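Local coordinates for protein putative glutathionylspermidine synthase (Methylobacillus flagellatus, PDB 3N6X) that is a putative glutathionylspermidine synthase, a circularly permuted ATP-grasp family member that probably joins its substrates in an ATP-dependent ligase reaction, at residues G90-D104 with V327-L341. Residues are numbered along the deposited sequence; the frame is centred on the assembly and turned at random.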
loop_
_atom_site.group_PDB
_atom_site.type_symbol
_atom_site.label_atom_id
_atom_site.label_comp_id
_atom_site.label_asym_id
_atom_site.label_seq_id
_atom_site.Cartn_x
_atom_site.Cartn_y
_atom_site.Cartn_z
ATOM N N GLY A 90 4.054 -14.747 -2.572
ATOM C CA GLY A 90 3.550 -14.472 -1.228
ATOM C C GLY A 90 2.450 -13.431 -1.184
ATOM O O GLY A 90 1.440 -13.623 -0.497
ATOM N N ALA A 91 2.629 -12.321 -1.937
ATOM C CA ALA A 91 1.637 -11.232 -2.009
ATOM C C ALA A 91 0.357 -11.671 -2.725
ATOM O O ALA A 91 -0.734 -11.363 -2.251
ATOM C CB ALA A 91 2.243 -10.006 -2.692
ATOM N N ILE A 92 0.487 -12.447 -3.835
ATOM C CA ILE A 92 -0.674 -12.960 -4.589
ATOM C C ILE A 92 -1.483 -13.935 -3.720
ATOM O O ILE A 92 -2.719 -13.880 -3.710
ATOM C CB ILE A 92 -0.232 -13.603 -5.944
ATOM C CG1 ILE A 92 0.200 -12.518 -6.948
ATOM C CG2 ILE A 92 -1.346 -14.512 -6.543
ATOM C CD1 ILE A 92 1.034 -13.034 -8.150
ATOM N N GLN A 93 -0.779 -14.819 -2.978
ATOM C CA GLN A 93 -1.417 -15.805 -2.099
ATOM C C GLN A 93 -2.260 -15.103 -1.043
ATOM O O GLN A 93 -3.416 -15.473 -0.835
ATOM C CB GLN A 93 -0.352 -16.702 -1.430
ATOM C CG GLN A 93 -0.954 -17.709 -0.451
ATOM C CD GLN A 93 0.063 -18.277 0.483
ATOM O OE1 GLN A 93 0.674 -17.570 1.288
ATOM N NE2 GLN A 93 0.228 -19.573 0.432
ATOM N N ARG A 94 -1.678 -14.058 -0.401
ATOM C CA ARG A 94 -2.316 -13.283 0.651
ATOM C C ARG A 94 -3.544 -12.550 0.131
ATOM O O ARG A 94 -4.603 -12.614 0.752
ATOM C CB ARG A 94 -1.310 -12.296 1.259
ATOM C CG ARG A 94 -1.815 -11.628 2.525
ATOM C CD ARG A 94 -0.784 -10.692 3.124
ATOM N NE ARG A 94 -1.304 -10.021 4.320
ATOM C CZ ARG A 94 -1.053 -10.412 5.567
ATOM N NH1 ARG A 94 -0.281 -11.469 5.798
ATOM N NH2 ARG A 94 -1.565 -9.745 6.592
ATOM N N VAL A 95 -3.417 -11.888 -1.025
ATOM C CA VAL A 95 -4.510 -11.137 -1.638
ATOM C C VAL A 95 -5.629 -12.057 -2.131
ATOM O O VAL A 95 -6.801 -11.723 -1.945
ATOM C CB VAL A 95 -3.987 -10.138 -2.706
ATOM C CG1 VAL A 95 -5.130 -9.535 -3.534
ATOM C CG2 VAL A 95 -3.172 -9.039 -2.039
ATOM N N LYS A 96 -5.288 -13.272 -2.632
ATOM C CA LYS A 96 -6.342 -14.232 -3.021
ATOM C C LYS A 96 -7.178 -14.626 -1.818
ATOM O O LYS A 96 -8.397 -14.617 -1.901
ATOM C CB LYS A 96 -5.763 -15.481 -3.706
ATOM C CG LYS A 96 -5.355 -15.239 -5.158
ATOM C CD LYS A 96 -4.596 -16.443 -5.729
ATOM C CE LYS A 96 -4.497 -16.398 -7.238
ATOM N NZ LYS A 96 -3.655 -17.507 -7.765
ATOM N N ALA A 97 -6.530 -14.906 -0.684
ATOM C CA ALA A 97 -7.220 -15.295 0.559
ATOM C C ALA A 97 -8.064 -14.133 1.114
ATOM O O ALA A 97 -9.174 -14.358 1.575
ATOM C CB ALA A 97 -6.210 -15.756 1.597
ATOM N N LEU A 98 -7.562 -12.887 0.996
ATOM C CA LEU A 98 -8.288 -11.686 1.433
ATOM C C LEU A 98 -9.570 -11.469 0.611
ATOM O O LEU A 98 -10.621 -11.178 1.190
ATOM C CB LEU A 98 -7.380 -10.444 1.390
ATOM C CG LEU A 98 -6.379 -10.307 2.574
ATOM C CD1 LEU A 98 -5.263 -9.315 2.240
ATOM C CD2 LEU A 98 -7.094 -9.867 3.866
ATOM N N ASN A 99 -9.500 -11.700 -0.726
ATOM C CA ASN A 99 -10.664 -11.607 -1.624
ATOM C C ASN A 99 -11.653 -12.736 -1.392
ATOM O O ASN A 99 -12.852 -12.516 -1.471
ATOM C CB ASN A 99 -10.229 -11.557 -3.102
ATOM C CG ASN A 99 -9.981 -10.146 -3.589
ATOM O OD1 ASN A 99 -10.787 -9.232 -3.362
ATOM N ND2 ASN A 99 -8.835 -9.919 -4.212
HETATM N N MSE A 100 -11.158 -13.946 -1.105
HETATM C CA MSE A 100 -12.028 -15.079 -0.800
HETATM C C MSE A 100 -12.695 -14.902 0.578
HETATM O O MSE A 100 -13.867 -15.244 0.741
HETATM C CB MSE A 100 -11.254 -16.382 -0.880
HETATM C CG MSE A 100 -10.835 -16.713 -2.296
HETATM SE SE MSE A 100 -9.768 -18.299 -2.387
HETATM C CE MSE A 100 -11.234 -19.572 -2.275
ATOM N N PHE A 101 -11.973 -14.285 1.530
ATOM C CA PHE A 101 -12.515 -13.946 2.848
ATOM C C PHE A 101 -13.676 -12.962 2.700
ATOM O O PHE A 101 -14.735 -13.180 3.286
ATOM C CB PHE A 101 -11.424 -13.348 3.760
ATOM C CG PHE A 101 -11.978 -12.695 5.003
ATOM C CD1 PHE A 101 -12.521 -13.465 6.031
ATOM C CD2 PHE A 101 -11.988 -11.312 5.136
ATOM C CE1 PHE A 101 -13.071 -12.860 7.166
ATOM C CE2 PHE A 101 -12.550 -10.702 6.265
ATOM C CZ PHE A 101 -13.076 -11.481 7.283
ATOM N N LEU A 102 -13.485 -11.903 1.868
ATOM C CA LEU A 102 -14.504 -10.870 1.611
ATOM C C LEU A 102 -15.756 -11.437 0.936
ATOM O O LEU A 102 -16.860 -11.112 1.345
ATOM C CB LEU A 102 -13.914 -9.681 0.830
ATOM C CG LEU A 102 -13.010 -8.768 1.671
ATOM C CD1 LEU A 102 -12.107 -7.907 0.783
ATOM C CD2 LEU A 102 -13.840 -7.892 2.642
ATOM N N HIS A 103 -15.589 -12.349 -0.022
ATOM C CA HIS A 103 -16.727 -13.042 -0.610
ATOM C C HIS A 103 -17.435 -13.886 0.475
ATOM O O HIS A 103 -18.662 -13.905 0.540
ATOM C CB HIS A 103 -16.281 -13.936 -1.783
ATOM C CG HIS A 103 -17.394 -14.754 -2.341
ATOM N ND1 HIS A 103 -18.264 -14.237 -3.288
ATOM C CD2 HIS A 103 -17.814 -15.994 -1.994
ATOM C CE1 HIS A 103 -19.161 -15.186 -3.513
ATOM N NE2 HIS A 103 -18.931 -16.265 -2.762
ATOM N N ASP A 104 -16.659 -14.566 1.324
ATOM C CA ASP A 104 -17.226 -15.412 2.375
ATOM C C ASP A 104 -18.035 -14.619 3.436
ATOM O O ASP A 104 -19.175 -15.000 3.710
ATOM C CB ASP A 104 -16.135 -16.269 3.028
ATOM C CG ASP A 104 -16.641 -17.403 3.900
ATOM O OD1 ASP A 104 -17.727 -17.931 3.613
ATOM O OD2 ASP A 104 -15.908 -17.819 4.800
ATOM N N VAL A 327 -5.442 -13.207 9.026
ATOM C CA VAL A 327 -5.005 -13.405 7.641
ATOM C C VAL A 327 -4.265 -14.738 7.410
ATOM O O VAL A 327 -4.695 -15.493 6.539
ATOM C CB VAL A 327 -4.305 -12.157 7.017
ATOM C CG1 VAL A 327 -3.910 -12.426 5.566
ATOM C CG2 VAL A 327 -5.218 -10.946 7.094
ATOM N N PRO A 328 -3.279 -15.145 8.270
ATOM C CA PRO A 328 -2.650 -16.466 8.078
ATOM C C PRO A 328 -3.659 -17.623 8.103
ATOM O O PRO A 328 -3.527 -18.564 7.316
ATOM C CB PRO A 328 -1.643 -16.555 9.235
ATOM C CG PRO A 328 -1.354 -15.165 9.592
ATOM C CD PRO A 328 -2.627 -14.403 9.373
ATOM N N GLU A 329 -4.709 -17.519 8.959
ATOM C CA GLU A 329 -5.770 -18.534 9.045
ATOM C C GLU A 329 -6.670 -18.527 7.810
ATOM O O GLU A 329 -7.195 -19.584 7.441
ATOM C CB GLU A 329 -6.610 -18.368 10.329
ATOM C CG GLU A 329 -5.930 -18.849 11.603
ATOM C CD GLU A 329 -5.278 -20.220 11.543
ATOM O OE1 GLU A 329 -5.890 -21.153 10.976
ATOM O OE2 GLU A 329 -4.148 -20.355 12.058
HETATM N N MSE A 330 -6.860 -17.331 7.160
HETATM C CA MSE A 330 -7.625 -17.252 5.899
HETATM C C MSE A 330 -6.893 -18.036 4.808
HETATM O O MSE A 330 -7.528 -18.719 4.020
HETATM C CB MSE A 330 -7.778 -15.810 5.437
HETATM C CG MSE A 330 -8.592 -14.930 6.365
HETATM SE SE MSE A 330 -8.443 -13.062 5.732
HETATM C CE MSE A 330 -9.117 -12.209 7.282
ATOM N N ILE A 331 -5.555 -17.883 4.727
ATOM C CA ILE A 331 -4.742 -18.591 3.729
ATOM C C ILE A 331 -4.908 -20.124 3.896
ATOM O O ILE A 331 -5.257 -20.799 2.938
ATOM C CB ILE A 331 -3.248 -18.131 3.752
ATOM C CG1 ILE A 331 -3.109 -16.652 3.316
ATOM C CG2 ILE A 331 -2.367 -19.053 2.879
ATOM C CD1 ILE A 331 -1.859 -15.932 3.877
ATOM N N ARG A 332 -4.783 -20.631 5.131
ATOM C CA ARG A 332 -4.986 -22.060 5.443
ATOM C C ARG A 332 -6.405 -22.504 5.130
ATOM O O ARG A 332 -6.580 -23.517 4.470
ATOM C CB ARG A 332 -4.650 -22.351 6.918
ATOM C CG ARG A 332 -3.228 -22.000 7.285
ATOM C CD ARG A 332 -2.891 -22.369 8.699
ATOM N NE ARG A 332 -1.448 -22.308 8.912
ATOM C CZ ARG A 332 -0.834 -21.361 9.609
ATOM N NH1 ARG A 332 -1.538 -20.434 10.249
ATOM N NH2 ARG A 332 0.483 -21.355 9.707
ATOM N N PHE A 333 -7.423 -21.716 5.549
ATOM C CA PHE A 333 -8.832 -22.074 5.336
ATOM C C PHE A 333 -9.259 -22.051 3.847
ATOM O O PHE A 333 -9.845 -23.017 3.370
ATOM C CB PHE A 333 -9.762 -21.190 6.202
ATOM C CG PHE A 333 -11.232 -21.563 6.144
ATOM C CD1 PHE A 333 -11.727 -22.642 6.882
ATOM C CD2 PHE A 333 -12.126 -20.829 5.364
ATOM C CE1 PHE A 333 -13.087 -22.982 6.834
ATOM C CE2 PHE A 333 -13.481 -21.172 5.317
ATOM C CZ PHE A 333 -13.952 -22.250 6.051
ATOM N N TYR A 334 -8.992 -20.954 3.129
ATOM C CA TYR A 334 -9.452 -20.818 1.744
ATOM C C TYR A 334 -8.599 -21.500 0.735
ATOM O O TYR A 334 -9.116 -21.939 -0.298
ATOM C CB TYR A 334 -9.639 -19.332 1.359
ATOM C CG TYR A 334 -10.680 -18.641 2.212
ATOM C CD1 TYR A 334 -12.025 -18.996 2.130
ATOM C CD2 TYR A 334 -10.320 -17.655 3.123
ATOM C CE1 TYR A 334 -12.985 -18.370 2.924
ATOM C CE2 TYR A 334 -11.259 -17.063 3.957
ATOM C CZ TYR A 334 -12.593 -17.419 3.852
ATOM O OH TYR A 334 -13.515 -16.799 4.647
ATOM N N LEU A 335 -7.279 -21.502 0.951
ATOM C CA LEU A 335 -6.360 -22.016 -0.054
ATOM C C LEU A 335 -5.760 -23.372 0.292
ATOM O O LEU A 335 -5.131 -23.985 -0.569
ATOM C CB LEU A 335 -5.251 -20.989 -0.332
ATOM C CG LEU A 335 -5.718 -19.600 -0.779
ATOM C CD1 LEU A 335 -4.575 -18.611 -0.718
ATOM C CD2 LEU A 335 -6.288 -19.643 -2.190
ATOM N N GLY A 336 -5.929 -23.815 1.547
ATOM C CA GLY A 336 -5.359 -25.072 2.026
ATOM C C GLY A 336 -3.844 -25.075 1.972
ATOM O O GLY A 336 -3.230 -26.118 1.736
ATOM N N GLU A 337 -3.227 -23.888 2.176
ATOM C CA GLU A 337 -1.778 -23.700 2.079
ATOM C C GLU A 337 -1.248 -23.056 3.333
ATOM O O GLU A 337 -1.991 -22.377 4.043
ATOM C CB GLU A 337 -1.440 -22.764 0.893
ATOM C CG GLU A 337 -1.827 -23.282 -0.479
ATOM C CD GLU A 337 -1.617 -22.288 -1.615
ATOM O OE1 GLU A 337 -1.218 -21.128 -1.347
ATOM O OE2 GLU A 337 -1.854 -22.677 -2.779
ATOM N N GLU A 338 0.064 -23.165 3.545
ATOM C CA GLU A 338 0.749 -22.461 4.607
ATOM C C GLU A 338 1.116 -21.050 4.102
ATOM O O GLU A 338 1.505 -20.901 2.935
ATOM C CB GLU A 338 2.025 -23.231 5.023
ATOM C CG GLU A 338 1.762 -24.325 6.055
ATOM C CD GLU A 338 1.151 -23.822 7.353
ATOM O OE1 GLU A 338 1.838 -23.075 8.091
ATOM O OE2 GLU A 338 -0.035 -24.138 7.606
ATOM N N PRO A 339 0.988 -19.995 4.947
ATOM C CA PRO A 339 1.339 -18.638 4.484
ATOM C C PRO A 339 2.796 -18.517 4.044
ATOM O O PRO A 339 3.694 -18.936 4.777
ATOM C CB PRO A 339 1.060 -17.761 5.716
ATOM C CG PRO A 339 0.101 -18.555 6.534
ATOM C CD PRO A 339 0.497 -19.977 6.342
ATOM N N ILE A 340 3.037 -17.932 2.850
ATOM C CA ILE A 340 4.404 -17.706 2.349
ATOM C C ILE A 340 5.025 -16.530 3.125
ATOM O O ILE A 340 6.164 -16.624 3.584
ATOM C CB ILE A 340 4.415 -17.467 0.800
ATOM C CG1 ILE A 340 3.956 -18.732 0.032
ATOM C CG2 ILE A 340 5.801 -16.949 0.305
ATOM C CD1 ILE A 340 3.490 -18.457 -1.410
ATOM N N LEU A 341 4.264 -15.436 3.279
ATOM C CA LEU A 341 4.716 -14.246 4.020
ATOM C C LEU A 341 4.155 -14.254 5.434
ATOM O O LEU A 341 2.999 -14.625 5.636
ATOM C CB LEU A 341 4.299 -12.952 3.294
ATOM C CG LEU A 341 4.802 -12.776 1.858
ATOM C CD1 LEU A 341 4.171 -11.543 1.215
ATOM C CD2 LEU A 341 6.330 -12.694 1.803
HETATM O O HOH W 1 1.533 -15.080 1.821
HETATM O O HOH W 2 0.754 -13.645 4.235
#
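A near-perpendicular helix pair of the circularly permuted ATP-grasp fold is built where helix 327-335 crosses the segment 90-104 at 80°, with the axes 8.7 Å apart, and where the loop 336-341 runs along segment 90-104 toward Gly-90. Ala-97 marks the crossing: its CB meets Ile-331 CG1 at 3.7 Å and also touches Met-330 and Leu-335. Tyr-334 enters as a knob into the hole formed by Ala-97, Met-100, Phe-101 and Asp-104. Met-100 CB lies over one face of the Tyr-334 ring, and Tyr-334 OH donates to the anti lone pair of Asp-104 OD2 at 2.6 Å. The extended chain of selenomethionine Met-330 lays CE squarely over the Phe-101 ring, 3.6 Å from the centroid, with SE oblique to it. Val-327 CG1 lies over the centre of one face of the Arg-94 guanidinium, whose NE forms a salt bridge with Asp-162.

Toward the loop, Gln-93 is gripped at both ends of its amide, which its extended chain (chi1 177°) carries out to the loop. OE1 accepts Ile-340 N on an in-plane lone pair at 2.9 Å, and a water linking Gly-90 O to Leu-341 N also donates to it. NE2 gives an almost straight bond to Glu-337 OE1 at 2.8 Å and another, above the carbonyl plane, to Glu-338 O. A leucine in place of Gln-93 would probably leave Ile-340 N, Glu-337 OE1 and Glu-338 O without these mates and the loop less firmly tied to the helix. Gly-90, with no side chain, lets Leu-341 CD1 approach its backbone C to 3.5 Å.

Helix 110-113 flanks the Phe-101 and Tyr-334 end, helix 316-319 touches Leu-98 and Phe-101, and strand 157-163 meets Arg-94, Val-327 and Leu-341.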